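Local coordinates for BauA (Acinetobacter baumannii, PDB 6HCP), which probably carries iron bound to the siderophore preacinetobactin across the outer membrane as a TonB-dependent receptor, at residues Met116-Phe122 and Thr160-Thr165; Arg256-Val260 and Ala320-Ile325; Ser277-Gly281 and Tyr317-Ser321; Leu339-Lys345 and Asn373-Tyr379. One frame throughout, in Å; residues are numbered along the deposited sequence.

Contact 1. Residues Met116-Phe122 and Thr160-Thr165. With EDO (1,2-ethanediol), chain P; EDO (1,2-ethanediol), chain G.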
loop_
_atom_site.group_PDB
_atom_site.type_symbol
_atom_site.label_atom_id
_atom_site.label_comp_id
_atom_site.label_asym_id
_atom_site.label_seq_id
_atom_site.Cartn_x
_atom_site.Cartn_y
_atom_site.Cartn_z
ATOM N N MET A 116 -32.991 17.354 2.783
ATOM C CA MET A 116 -33.184 16.508 1.602
ATOM C C MET A 116 -34.677 16.222 1.424
ATOM O O MET A 116 -35.401 16.107 2.412
ATOM C CB MET A 116 -32.447 15.173 1.752
ATOM C CG MET A 116 -30.961 15.351 1.979
ATOM S SD MET A 116 -30.171 13.707 1.865
ATOM C CE MET A 116 -30.874 12.881 3.279
ATOM N N SER A 117 -35.093 16.027 0.174
ATOM C CA SER A 117 -36.438 15.601 -0.106
ATOM C C SER A 117 -36.459 14.129 -0.522
ATOM O O SER A 117 -35.441 13.583 -0.970
ATOM C CB SER A 117 -37.089 16.490 -1.124
ATOM O OG SER A 117 -36.335 16.588 -2.322
ATOM N N MET A 118 -37.614 13.484 -0.294
ATOM C CA MET A 118 -37.880 12.127 -0.750
ATOM C C MET A 118 -39.081 12.151 -1.698
ATOM O O MET A 118 -40.136 12.619 -1.309
ATOM C CB MET A 118 -38.163 11.167 0.402
ATOM C CG MET A 118 -38.360 9.718 -0.089
ATOM S SD MET A 118 -38.740 8.570 1.248
ATOM C CE MET A 118 -37.240 8.645 2.210
ATOM N N ASN A 119 -38.842 11.847 -2.979
ATOM C CA ASN A 119 -39.863 11.953 -4.007
ATOM C C ASN A 119 -40.505 13.349 -3.948
ATOM O O ASN A 119 -41.734 13.496 -4.098
ATOM C CB ASN A 119 -40.915 10.856 -3.827
ATOM C CG ASN A 119 -40.328 9.461 -3.923
ATOM O OD1 ASN A 119 -39.508 9.194 -4.802
ATOM N ND2 ASN A 119 -40.761 8.568 -3.052
ATOM N N GLY A 120 -39.680 14.368 -3.693
ATOM C CA GLY A 120 -40.105 15.770 -3.757
ATOM C C GLY A 120 -40.616 16.320 -2.428
ATOM O O GLY A 120 -40.899 17.518 -2.345
ATOM N N LEU A 121 -40.772 15.469 -1.410
ATOM C CA LEU A 121 -41.346 15.850 -0.109
ATOM C C LEU A 121 -40.248 15.990 0.954
ATOM O O LEU A 121 -39.483 15.049 1.186
ATOM C CB LEU A 121 -42.362 14.783 0.319
ATOM C CG LEU A 121 -43.266 15.150 1.495
ATOM C CD1 LEU A 121 -44.181 16.326 1.147
ATOM C CD2 LEU A 121 -44.100 13.957 1.942
ATOM N N PHE A 122 -40.278 17.103 1.690
ATOM C CA PHE A 122 -39.303 17.390 2.736
ATOM C C PHE A 122 -39.804 16.836 4.083
ATOM O O PHE A 122 -40.987 16.524 4.242
ATOM C CB PHE A 122 -39.025 18.894 2.741
ATOM C CG PHE A 122 -38.405 19.402 1.467
ATOM C CD1 PHE A 122 -39.190 19.788 0.390
ATOM C CD2 PHE A 122 -37.029 19.412 1.307
ATOM C CE1 PHE A 122 -38.621 20.179 -0.811
ATOM C CE2 PHE A 122 -36.459 19.812 0.106
ATOM C CZ PHE A 122 -37.249 20.232 -0.939
ATOM N N THR A 160 -30.513 21.461 -3.523
ATOM C CA THR A 160 -31.486 20.487 -3.066
ATOM C C THR A 160 -31.078 19.098 -3.575
ATOM O O THR A 160 -30.838 18.905 -4.770
ATOM C CB THR A 160 -32.912 20.857 -3.488
ATOM O OG1 THR A 160 -33.218 22.151 -2.950
ATOM C CG2 THR A 160 -33.929 19.834 -3.015
ATOM N N VAL A 161 -31.054 18.155 -2.643
ATOM C CA VAL A 161 -30.831 16.760 -2.906
ATOM C C VAL A 161 -32.181 16.054 -2.787
ATOM O O VAL A 161 -32.807 16.106 -1.725
ATOM C CB VAL A 161 -29.824 16.171 -1.907
ATOM C CG1 VAL A 161 -29.607 14.686 -2.154
ATOM C CG2 VAL A 161 -28.512 16.938 -1.938
ATOM N N ASN A 162 -32.603 15.416 -3.883
ATOM C CA ASN A 162 -33.891 14.738 -3.949
ATOM C C ASN A 162 -33.642 13.238 -4.157
ATOM O O ASN A 162 -32.965 12.848 -5.121
ATOM C CB ASN A 162 -34.767 15.314 -5.065
ATOM C CG ASN A 162 -36.138 14.670 -5.132
ATOM O OD1 ASN A 162 -36.795 14.504 -4.098
ATOM N ND2 ASN A 162 -36.528 14.200 -6.318
ATOM N N LEU A 163 -34.150 12.430 -3.226
ATOM C CA LEU A 163 -33.947 10.995 -3.251
ATOM C C LEU A 163 -35.224 10.332 -3.768
ATOM O O LEU A 163 -36.327 10.563 -3.224
ATOM C CB LEU A 163 -33.611 10.495 -1.846
ATOM C CG LEU A 163 -32.481 11.247 -1.136
ATOM C CD1 LEU A 163 -32.201 10.636 0.222
ATOM C CD2 LEU A 163 -31.212 11.260 -1.970
ATOM N N VAL A 164 -35.079 9.623 -4.888
ATOM C CA VAL A 164 -36.196 8.985 -5.573
ATOM C C VAL A 164 -36.187 7.505 -5.187
ATOM O O VAL A 164 -35.179 6.817 -5.375
ATOM C CB VAL A 164 -36.077 9.171 -7.093
ATOM C CG1 VAL A 164 -37.182 8.440 -7.850
ATOM C CG2 VAL A 164 -36.029 10.636 -7.480
ATOM N N THR A 165 -37.278 7.033 -4.590
ATOM C CA THR A 165 -37.325 5.680 -4.047
ATOM C C THR A 165 -37.509 4.659 -5.181
ATOM O O THR A 165 -37.857 5.012 -6.319
ATOM C CB THR A 165 -38.433 5.529 -3.000
ATOM O OG1 THR A 165 -39.669 5.884 -3.621
ATOM C CG2 THR A 165 -38.172 6.379 -1.778
HETATM C C1 EDO P . -43.866 16.638 -4.452
HETATM O O1 EDO P . -45.022 16.929 -5.243
HETATM C C2 EDO P . -44.278 15.967 -3.156
HETATM O O2 EDO P . -44.163 14.551 -3.316
HETATM C C1 EDO G . -43.319 19.768 2.153
HETATM O O1 EDO G . -42.244 19.249 1.335
HETATM C C2 EDO G . -42.794 20.293 3.481
HETATM O O2 EDO G . -42.169 21.579 3.320
#
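Parallel strand pairing inside the plug domain joins Met116-Phe122 to Thr160-Thr165, and a set of asparagine side-chain bonds extends it. Ser117 N donates to Val161 O (3.0 Å), Leu163 N to Ser117 O (2.8 Å) and Asn119 N to Leu163 O (2.8 Å), so Ser117 pairs with Asn162 and Met118 with Leu163. Beyond Met118 the chain reverses in a type I' turn ending at Leu121. In the mixed sheet of the plug, the globular domain that fills the barrel of TonB-dependent receptors, strand 159-165 lies between strand 135-142 and this short hairpin. Asn162 ties the turn down: its OD1 accepts from Ser117 OG at 2.8 Å and from Gly120 N at 2.9 Å, while its ND2 is held by Glu139. At Gly120 the backbone angles (91°/-7°) would jam a side chain against the preceding carbonyl. From within the turn, the side chain of Asn119 prolongs the contact to Thr165: Thr165 N donates to Asn119 OD1 (3.1 Å) and Asn119 ND2 to Thr165 OG1 (3.0 Å); this hydroxyl also bonds Asp243 of the barrel wall. On the face of Met118 and Leu163, Met118 CG packs on Thr165 CG2 at 3.7 Å, and Met118 also touches Met291 and Tyr245 of barrel strands.

Contact 2. Residues Arg256-Val260 and Ala320-Ile325. With EDO (1,2-ethanediol), chain J.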
loop_
_atom_site.group_PDB
_atom_site.type_symbol
_atom_site.label_atom_id
_atom_site.label_comp_id
_atom_site.label_asym_id
_atom_site.label_seq_id
_atom_site.Cartn_x
_atom_site.Cartn_y
_atom_site.Cartn_z
ATOM N N ARG A 256 -15.642 13.891 16.364
ATOM C CA ARG A 256 -16.249 15.181 16.747
ATOM C C ARG A 256 -15.422 16.345 16.197
ATOM O O ARG A 256 -15.936 17.460 15.996
ATOM C CB ARG A 256 -16.376 15.261 18.272
ATOM C CG ARG A 256 -16.972 16.565 18.799
ATOM C CD ARG A 256 -18.408 16.725 18.323
ATOM N NE ARG A 256 -19.118 17.831 18.955
ATOM C CZ ARG A 256 -20.443 18.017 18.901
ATOM N NH1 ARG A 256 -21.242 17.134 18.307
ATOM N NH2 ARG A 256 -20.974 19.026 19.567
ATOM N N GLY A 257 -14.113 16.123 16.030
ATOM C CA GLY A 257 -13.176 17.170 15.623
ATOM C C GLY A 257 -12.639 17.995 16.782
ATOM O O GLY A 257 -13.005 17.809 17.949
ATOM N N VAL A 258 -11.708 18.885 16.450
ATOM C CA VAL A 258 -10.928 19.596 17.430
ATOM C C VAL A 258 -10.861 21.077 17.041
ATOM O O VAL A 258 -10.901 21.448 15.862
ATOM C CB VAL A 258 -9.529 18.971 17.584
ATOM C CG1 VAL A 258 -9.633 17.512 18.009
ATOM C CG2 VAL A 258 -8.705 19.107 16.313
ATOM N N ASN A 259 -10.603 21.890 18.052
ATOM C CA ASN A 259 -10.462 23.347 17.933
ATOM C C ASN A 259 -8.991 23.745 18.032
ATOM O O ASN A 259 -8.206 23.117 18.732
ATOM C CB ASN A 259 -11.324 24.056 18.981
ATOM C CG ASN A 259 -12.805 23.898 18.699
ATOM O OD1 ASN A 259 -13.188 23.599 17.570
ATOM N ND2 ASN A 259 -13.626 23.907 19.740
ATOM N N VAL A 260 -8.658 24.853 17.362
ATOM C CA VAL A 260 -7.344 25.419 17.352
ATOM C C VAL A 260 -7.472 26.922 17.641
ATOM O O VAL A 260 -8.526 27.527 17.409
ATOM C CB VAL A 260 -6.615 25.154 16.022
ATOM C CG1 VAL A 260 -6.199 23.700 15.907
ATOM C CG2 VAL A 260 -7.444 25.551 14.801
ATOM N N ALA A 320 -17.025 13.505 23.357
ATOM C CA ALA A 320 -16.445 14.815 23.526
ATOM C C ALA A 320 -17.444 15.867 23.015
ATOM O O ALA A 320 -18.038 15.691 21.943
ATOM C CB ALA A 320 -15.139 14.898 22.798
ATOM N N SER A 321 -17.488 17.024 23.674
ATOM C CA SER A 321 -18.181 18.174 23.043
ATOM C C SER A 321 -17.194 18.947 22.165
ATOM O O SER A 321 -17.505 19.274 21.027
ATOM C CB SER A 321 -18.896 19.054 24.036
ATOM O OG SER A 321 -18.060 19.404 25.093
ATOM N N ALA A 322 -15.947 19.040 22.621
ATOM C CA ALA A 322 -14.844 19.530 21.790
ATOM C C ALA A 322 -13.490 19.130 22.394
ATOM O O ALA A 322 -13.271 19.274 23.599
ATOM C CB ALA A 322 -14.930 21.031 21.659
ATOM N N GLY A 323 -12.547 18.824 21.504
ATOM C CA GLY A 323 -11.163 18.797 21.827
ATOM C C GLY A 323 -10.500 20.083 21.380
ATOM O O GLY A 323 -10.946 20.688 20.429
ATOM N N THR A 324 -9.588 20.594 22.205
ATOM C CA THR A 324 -8.832 21.780 21.889
ATOM C C THR A 324 -7.340 21.457 21.869
ATOM O O THR A 324 -6.801 20.977 22.889
ATOM C CB THR A 324 -9.110 22.901 22.904
ATOM O OG1 THR A 324 -10.525 23.092 22.964
ATOM C CG2 THR A 324 -8.418 24.200 22.548
ATOM N N ILE A 325 -6.667 21.818 20.769
ATOM C CA ILE A 325 -5.217 21.661 20.695
ATOM C C ILE A 325 -4.559 22.844 21.415
ATOM O O ILE A 325 -4.676 24.004 20.983
ATOM C CB ILE A 325 -4.730 21.541 19.241
ATOM C CG1 ILE A 325 -5.332 20.320 18.546
ATOM C CG2 ILE A 325 -3.197 21.542 19.171
ATOM C CD1 ILE A 325 -4.999 20.222 17.075
HETATM C C1 EDO J . -25.862 18.066 17.242
HETATM O O1 EDO J . -25.981 19.449 17.581
HETATM C C2 EDO J . -24.398 17.684 17.373
HETATM O O2 EDO J . -24.211 16.615 18.310
HETATM O O HOH W 1 -12.146 25.018 22.139
#
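Two backbone hydrogen bonds and one arginine bond join Arg256-Val260 to Ala320-Ile325 in a short parallel pairing. Asn259 supplies both backbone links, its N donating to Gly323 O at 2.7 Å and its O accepting from Ile325 N at 2.9 Å. Asn259 OD1 accepts from the backbone N of Asn689, outside the segments, whereas Asn259 ND2 donates to a water (3.0 Å) that lies 2.6 Å from Thr324 OG1 and so bridges the two strands. Arg256 NE donates to Ser321 O at 3.0 Å, while Arg256 NH1 binds O2 of an ethanediol at 3.0 Å; the guanidinium also makes a cation-pi contact with Tyr317. Ser321 OG is hydrogen-bonded to the hydroxyl of Thr335 on the antiparallel neighbour strand 331-358. Apolar side-chain contact is confined to Ile325 CD1, 3.9 Å from both Val258 CG2 and Val260 CG1. Segment 256-260 is also bonded to Thr688, Asn689 and Leu690, so polar bonding, mostly through main-chain groups, fastens this loop strand between strand 320-325 and a distant part of the chain.

Contact 3. Residues Ser277-Gly281 and Tyr317-Ser321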
loop_
_atom_site.group_PDB
_atom_site.type_symbol
_atom_site.label_atom_id
_atom_site.label_comp_id
_atom_site.label_asym_id
_atom_site.label_seq_id
_atom_site.Cartn_x
_atom_site.Cartn_y
_atom_site.Cartn_z
ATOM N N SER A 277 -11.036 11.754 18.973
ATOM C CA SER A 277 -12.123 11.849 19.926
ATOM C C SER A 277 -12.116 10.584 20.778
ATOM O O SER A 277 -11.526 9.580 20.378
ATOM C CB SER A 277 -13.464 12.029 19.184
ATOM O OG SER A 277 -13.444 13.174 18.328
ATOM N N PRO A 278 -12.842 10.550 21.913
ATOM C CA PRO A 278 -12.821 9.383 22.795
ATOM C C PRO A 278 -13.159 8.071 22.077
ATOM O O PRO A 278 -14.156 7.978 21.370
ATOM C CB PRO A 278 -13.867 9.719 23.870
ATOM C CG PRO A 278 -13.913 11.232 23.905
ATOM C CD PRO A 278 -13.569 11.685 22.504
ATOM N N ASP A 279 -12.349 7.026 22.334
ATOM C CA ASP A 279 -12.577 5.710 21.769
ATOM C C ASP A 279 -13.927 5.174 22.249
ATOM O O ASP A 279 -14.608 4.499 21.489
ATOM C CB ASP A 279 -11.416 4.727 22.035
ATOM C CG ASP A 279 -10.851 4.713 23.449
ATOM O OD1 ASP A 279 -11.606 5.067 24.385
ATOM O OD2 ASP A 279 -9.657 4.325 23.615
ATOM N N TRP A 280 -14.364 5.591 23.441
ATOM C CA TRP A 280 -15.643 5.124 23.995
ATOM C C TRP A 280 -16.836 5.951 23.489
ATOM O O TRP A 280 -17.979 5.588 23.757
ATOM C CB TRP A 280 -15.597 5.110 25.523
ATOM C CG TRP A 280 -15.164 6.386 26.170
ATOM C CD1 TRP A 280 -13.970 6.615 26.797
ATOM C CD2 TRP A 280 -15.943 7.587 26.348
ATOM N NE1 TRP A 280 -13.945 7.879 27.317
ATOM C CE2 TRP A 280 -15.150 8.488 27.082
ATOM C CE3 TRP A 280 -17.248 7.965 26.008
ATOM C CZ2 TRP A 280 -15.593 9.759 27.432
ATOM C CZ3 TRP A 280 -17.680 9.225 26.339
ATOM C CH2 TRP A 280 -16.874 10.105 27.058
ATOM N N GLY A 281 -16.571 7.063 22.793
ATOM C CA GLY A 281 -17.659 7.970 22.350
ATOM C C GLY A 281 -18.536 7.302 21.311
ATOM O O GLY A 281 -18.048 6.503 20.501
ATOM N N TYR A 317 -25.990 11.021 21.636
ATOM C CA TYR A 317 -24.560 11.253 21.509
ATOM C C TYR A 317 -23.946 11.293 22.904
ATOM O O TYR A 317 -24.355 12.073 23.749
ATOM C CB TYR A 317 -24.262 12.563 20.767
ATOM C CG TYR A 317 -22.795 12.875 20.642
ATOM C CD1 TYR A 317 -22.097 13.452 21.685
ATOM C CD2 TYR A 317 -22.133 12.711 19.439
ATOM C CE1 TYR A 317 -20.756 13.782 21.564
ATOM C CE2 TYR A 317 -20.786 13.003 19.313
ATOM C CZ TYR A 317 -20.085 13.520 20.381
ATOM O OH TYR A 317 -18.759 13.865 20.259
ATOM N N ASN A 318 -22.896 10.492 23.090
ATOM C CA ASN A 318 -22.121 10.464 24.331
ATOM C C ASN A 318 -20.640 10.497 23.952
ATOM O O ASN A 318 -20.162 9.577 23.311
ATOM C CB ASN A 318 -22.438 9.185 25.106
ATOM C CG ASN A 318 -21.803 9.097 26.476
ATOM O OD1 ASN A 318 -21.454 10.112 27.071
ATOM N ND2 ASN A 318 -21.912 7.924 27.075
ATOM N N GLY A 319 -19.938 11.568 24.300
ATOM C CA GLY A 319 -18.569 11.719 23.851
ATOM C C GLY A 319 -18.001 13.080 24.159
ATOM O O GLY A 319 -18.380 13.719 25.146
ATOM N N ALA A 320 -17.025 13.505 23.357
ATOM C CA ALA A 320 -16.445 14.815 23.526
ATOM C C ALA A 320 -17.444 15.867 23.015
ATOM O O ALA A 320 -18.038 15.691 21.943
ATOM C CB ALA A 320 -15.139 14.898 22.798
ATOM N N SER A 321 -17.488 17.024 23.674
ATOM C CA SER A 321 -18.181 18.174 23.043
ATOM C C SER A 321 -17.194 18.947 22.165
ATOM O O SER A 321 -17.505 19.274 21.027
ATOM C CB SER A 321 -18.896 19.054 24.036
ATOM O OG SER A 321 -18.060 19.404 25.093
#
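Packing without a single hydrogen bond between the segments brings the loop Ser277-Gly281 against the bent chain of Tyr317-Ser321. The apolar part is small: Pro278 CD rests on Ala320 CB at 3.6 Å. The indole ring makes van der Waals contact with the backbone, Trp280 CZ3 lying 3.6 Å from Gly319 CA and 3.9 Å from Asn318 O. A CA-H...O contact, Gly281 CA to Asn318 O at 3.1 Å, marks the tightest approach, and Gly281 and Gly319 bring their CA atoms to 4.1 Å. A CB on Gly281 would be crowded by Pro278 O (3.2 Å), and one on Gly319 by Tyr317 OH (3.2 Å). Hydrogen bonds shape each partner internally. Gly281 N to Pro278 O (2.9 Å) closes a type I turn, and Tyr317 OH to Ala320 O (2.6 Å) braces the corner. The polar ends look elsewhere: Trp280 NE1 donates to Trp402 O, and Asn318 bonds Gln338 and Pro406. The turn leads directly into barrel strand 282-297, whose neighbour 302-318 runs into the corner at Gly319; the contact thus sits where the loop entering strand 282-297 meets the corner between strands 302-318 and 320-325, with strand 331-358 bonded along 317-321.

Contact 4. Residues Leu339-Lys345 and Asn373-Tyr379. With EDO (1,2-ethanediol), chain L; EDO (1,2-ethanediol), chain F.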
loop_
_atom_site.group_PDB
_atom_site.type_symbol
_atom_site.label_atom_id
_atom_site.label_comp_id
_atom_site.label_asym_id
_atom_site.label_seq_id
_atom_site.Cartn_x
_atom_site.Cartn_y
_atom_site.Cartn_z
ATOM N N LEU A 339 -25.857 14.541 24.572
ATOM C CA LEU A 339 -27.000 15.164 23.923
ATOM C C LEU A 339 -27.934 14.070 23.434
ATOM O O LEU A 339 -27.500 13.041 22.925
ATOM C CB LEU A 339 -26.506 16.030 22.757
ATOM C CG LEU A 339 -27.601 16.646 21.876
ATOM C CD1 LEU A 339 -28.493 17.582 22.677
ATOM C CD2 LEU A 339 -26.982 17.392 20.703
ATOM N N ALA A 340 -29.236 14.292 23.600
ATOM C CA ALA A 340 -30.223 13.459 22.949
ATOM C C ALA A 340 -31.370 14.361 22.523
ATOM O O ALA A 340 -31.624 15.385 23.180
ATOM C CB ALA A 340 -30.715 12.334 23.836
ATOM N N PHE A 341 -31.967 14.034 21.379
ATOM C CA PHE A 341 -33.207 14.700 21.009
ATOM C C PHE A 341 -34.090 13.718 20.245
ATOM O O PHE A 341 -33.631 12.760 19.607
ATOM C CB PHE A 341 -32.924 16.017 20.276
ATOM C CG PHE A 341 -32.251 15.885 18.929
ATOM C CD1 PHE A 341 -32.973 15.565 17.792
ATOM C CD2 PHE A 341 -30.888 16.092 18.814
ATOM C CE1 PHE A 341 -32.343 15.431 16.557
ATOM C CE2 PHE A 341 -30.260 15.987 17.583
ATOM C CZ PHE A 341 -30.983 15.653 16.462
ATOM N N ASP A 342 -35.398 13.922 20.407
ATOM C CA ASP A 342 -36.424 13.179 19.709
ATOM C C ASP A 342 -37.266 14.188 18.934
ATOM O O ASP A 342 -37.667 15.206 19.514
ATOM C CB ASP A 342 -37.344 12.422 20.678
ATOM C CG ASP A 342 -36.631 11.404 21.563
ATOM O OD1 ASP A 342 -35.639 10.819 21.098
ATOM O OD2 ASP A 342 -36.966 11.341 22.765
ATOM N N VAL A 343 -37.530 13.912 17.664
ATOM C CA VAL A 343 -38.323 14.845 16.860
ATOM C C VAL A 343 -39.344 14.065 16.024
ATOM O O VAL A 343 -39.051 12.998 15.439
ATOM C CB VAL A 343 -37.431 15.803 16.052
ATOM C CG1 VAL A 343 -36.235 15.127 15.446
ATOM C CG2 VAL A 343 -38.183 16.616 15.006
ATOM N N ASP A 344 -40.587 14.553 16.076
ATOM C CA ASP A 344 -41.706 14.033 15.300
ATOM C C ASP A 344 -42.085 15.065 14.232
ATOM O O ASP A 344 -42.371 16.223 14.560
ATOM C CB ASP A 344 -42.915 13.755 16.199
ATOM C CG ASP A 344 -42.734 12.570 17.136
ATOM O OD1 ASP A 344 -41.988 11.650 16.780
ATOM O OD2 ASP A 344 -43.349 12.577 18.210
ATOM N N LYS A 345 -42.097 14.623 12.972
ATOM C CA LYS A 345 -42.266 15.485 11.823
ATOM C C LYS A 345 -43.520 15.053 11.055
ATOM O O LYS A 345 -43.767 13.863 10.891
ATOM C CB LYS A 345 -41.041 15.381 10.908
ATOM C CG LYS A 345 -39.748 15.966 11.454
ATOM C CD LYS A 345 -38.471 15.413 10.809
ATOM C CE LYS A 345 -37.888 14.287 11.648
ATOM N NZ LYS A 345 -37.185 13.271 10.837
ATOM N N ASN A 373 -44.503 20.506 9.984
ATOM C CA ASN A 373 -44.533 20.742 11.420
ATOM C C ASN A 373 -43.633 19.709 12.095
ATOM O O ASN A 373 -43.654 18.541 11.726
ATOM C CB ASN A 373 -45.951 20.673 12.002
ATOM C CG ASN A 373 -45.981 20.921 13.497
ATOM O OD1 ASN A 373 -45.853 22.057 13.952
ATOM N ND2 ASN A 373 -46.044 19.855 14.276
ATOM N N HIS A 374 -42.883 20.145 13.105
ATOM C CA HIS A 374 -42.229 19.190 13.993
ATOM C C HIS A 374 -42.385 19.629 15.442
ATOM O O HIS A 374 -42.535 20.811 15.743
ATOM C CB HIS A 374 -40.765 18.926 13.578
ATOM C CG HIS A 374 -39.747 19.913 14.031
ATOM N ND1 HIS A 374 -38.794 20.408 13.156
ATOM C CD2 HIS A 374 -39.393 20.348 15.262
ATOM C CE1 HIS A 374 -37.937 21.156 13.833
ATOM N NE2 HIS A 374 -38.276 21.125 15.137
ATOM N N THR A 375 -42.366 18.626 16.323
ATOM C CA THR A 375 -42.223 18.809 17.739
ATOM C C THR A 375 -40.987 18.034 18.187
ATOM O O THR A 375 -40.716 16.964 17.652
ATOM C CB THR A 375 -43.473 18.330 18.490
ATOM O OG1 THR A 375 -43.604 16.924 18.281
ATOM C CG2 THR A 375 -44.729 19.030 18.020
ATOM N N GLN A 376 -40.242 18.617 19.123
ATOM C CA GLN A 376 -38.942 18.099 19.516
ATOM C C GLN A 376 -38.785 18.214 21.037
ATOM O O GLN A 376 -39.224 19.169 21.655
ATOM C CB GLN A 376 -37.852 18.864 18.773
ATOM C CG GLN A 376 -36.435 18.375 19.051
ATOM C CD GLN A 376 -35.460 18.906 18.024
ATOM O OE1 GLN A 376 -35.780 18.975 16.837
ATOM N NE2 GLN A 376 -34.307 19.354 18.490
ATOM N N ASP A 377 -38.087 17.238 21.614
ATOM C CA ASP A 377 -37.559 17.310 22.961
ATOM C C ASP A 377 -36.036 17.160 22.911
ATOM O O ASP A 377 -35.536 16.235 22.280
ATOM C CB ASP A 377 -38.155 16.193 23.816
ATOM C CG ASP A 377 -39.642 16.376 24.097
ATOM O OD1 ASP A 377 -40.037 17.513 24.366
ATOM O OD2 ASP A 377 -40.375 15.384 23.994
ATOM N N ASP A 378 -35.339 18.048 23.621
ATOM C CA ASP A 378 -33.912 18.011 23.783
ATOM C C ASP A 378 -33.560 17.615 25.223
ATOM O O ASP A 378 -34.157 18.112 26.170
ATOM C CB ASP A 378 -33.293 19.375 23.488
ATOM C CG ASP A 378 -33.053 19.629 22.013
ATOM O OD1 ASP A 378 -34.033 19.664 21.252
ATOM O OD2 ASP A 378 -31.902 19.879 21.670
ATOM N N TYR A 379 -32.460 16.865 25.346
ATOM C CA TYR A 379 -31.873 16.423 26.596
ATOM C C TYR A 379 -30.369 16.640 26.499
ATOM O O TYR A 379 -29.803 16.515 25.409
ATOM C CB TYR A 379 -32.103 14.928 26.809
ATOM C CG TYR A 379 -33.526 14.465 26.744
ATOM C CD1 TYR A 379 -34.193 14.374 25.537
ATOM C CD2 TYR A 379 -34.218 14.121 27.899
ATOM C CE1 TYR A 379 -35.512 13.967 25.467
ATOM C CE2 TYR A 379 -35.555 13.763 27.851
ATOM C CZ TYR A 379 -36.199 13.665 26.633
ATOM O OH TYR A 379 -37.499 13.256 26.574
HETATM C C1 EDO L . -40.955 13.636 21.221
HETATM O O1 EDO L . -41.736 12.782 20.384
HETATM C C2 EDO L . -40.921 15.007 20.570
HETATM O O2 EDO L . -42.236 15.415 20.177
HETATM C C1 EDO F . -31.339 19.582 15.563
HETATM O O1 EDO F . -32.448 20.204 16.204
HETATM C C2 EDO F . -30.099 19.834 16.395
HETATM O O2 EDO F . -30.492 19.799 17.757
HETATM O O HOH W 2 -38.627 12.828 24.332
#
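This is part of a long antiparallel beta hairpin in the barrel wall, formed by strands 331-358 and 361-381, whose segments Leu339-Lys345 and Asn373-Tyr379 run at 170° with axes 4.6 Å apart. Three hydrogen-bonded pairs hold it, each bonded in both directions: Ala340 N to Tyr379 O (2.9 Å), Asp342 N to Asp377 O (3.0 Å) and Asp344 N to Thr375 O (2.9 Å), with their reciprocal bonds. On the face of Phe341, Val343 and Lys345, Val343 CG2 sits over the His374 ring, 4.1 Å from its centroid, a CH-pi contact, and Gln376 NE2 donates to Asp378 OD1 at 2.8 Å. Phe341 on this face meets Phe127 of the plug, while Lys345 NZ bonds Ser311 and Thr313. On the other face one water donates to Asp342 OD2 (2.7 Å) and Asp377 OD2 (3.1 Å) and lies 2.5 Å from Tyr379 OH; Asp377 OD1 also bonds His415. Such continuous antiparallel pairing of long neighbouring strands is the construction principle of the outer-membrane beta barrel of TonB-dependent receptors.

Contact 1 belongs to the plug, contacts 2, 3 and 4 to the barrel and its loops. The centre of contact 1 lies about 10 Å from the centre of the chain, against about 21 to 25 Å for the others; contacts 1, 2 and 4 are partly buried, and contact 3 is buried. Contacts 2 and 3 share Ala320 and Ser321 and touch through Arg256 N and Ser277 OG (3.0 Å), so one bent strand serves both; contact 4 joins contact 3 where Tyr317 N meets Leu339 O at 2.8 Å. Contacts 1 and 2 are short parallel pairings supplemented by side-chain bonds, contact 4 a regular antiparallel one with a hydrated acidic face, and contact 3 relies on van der Waals packing.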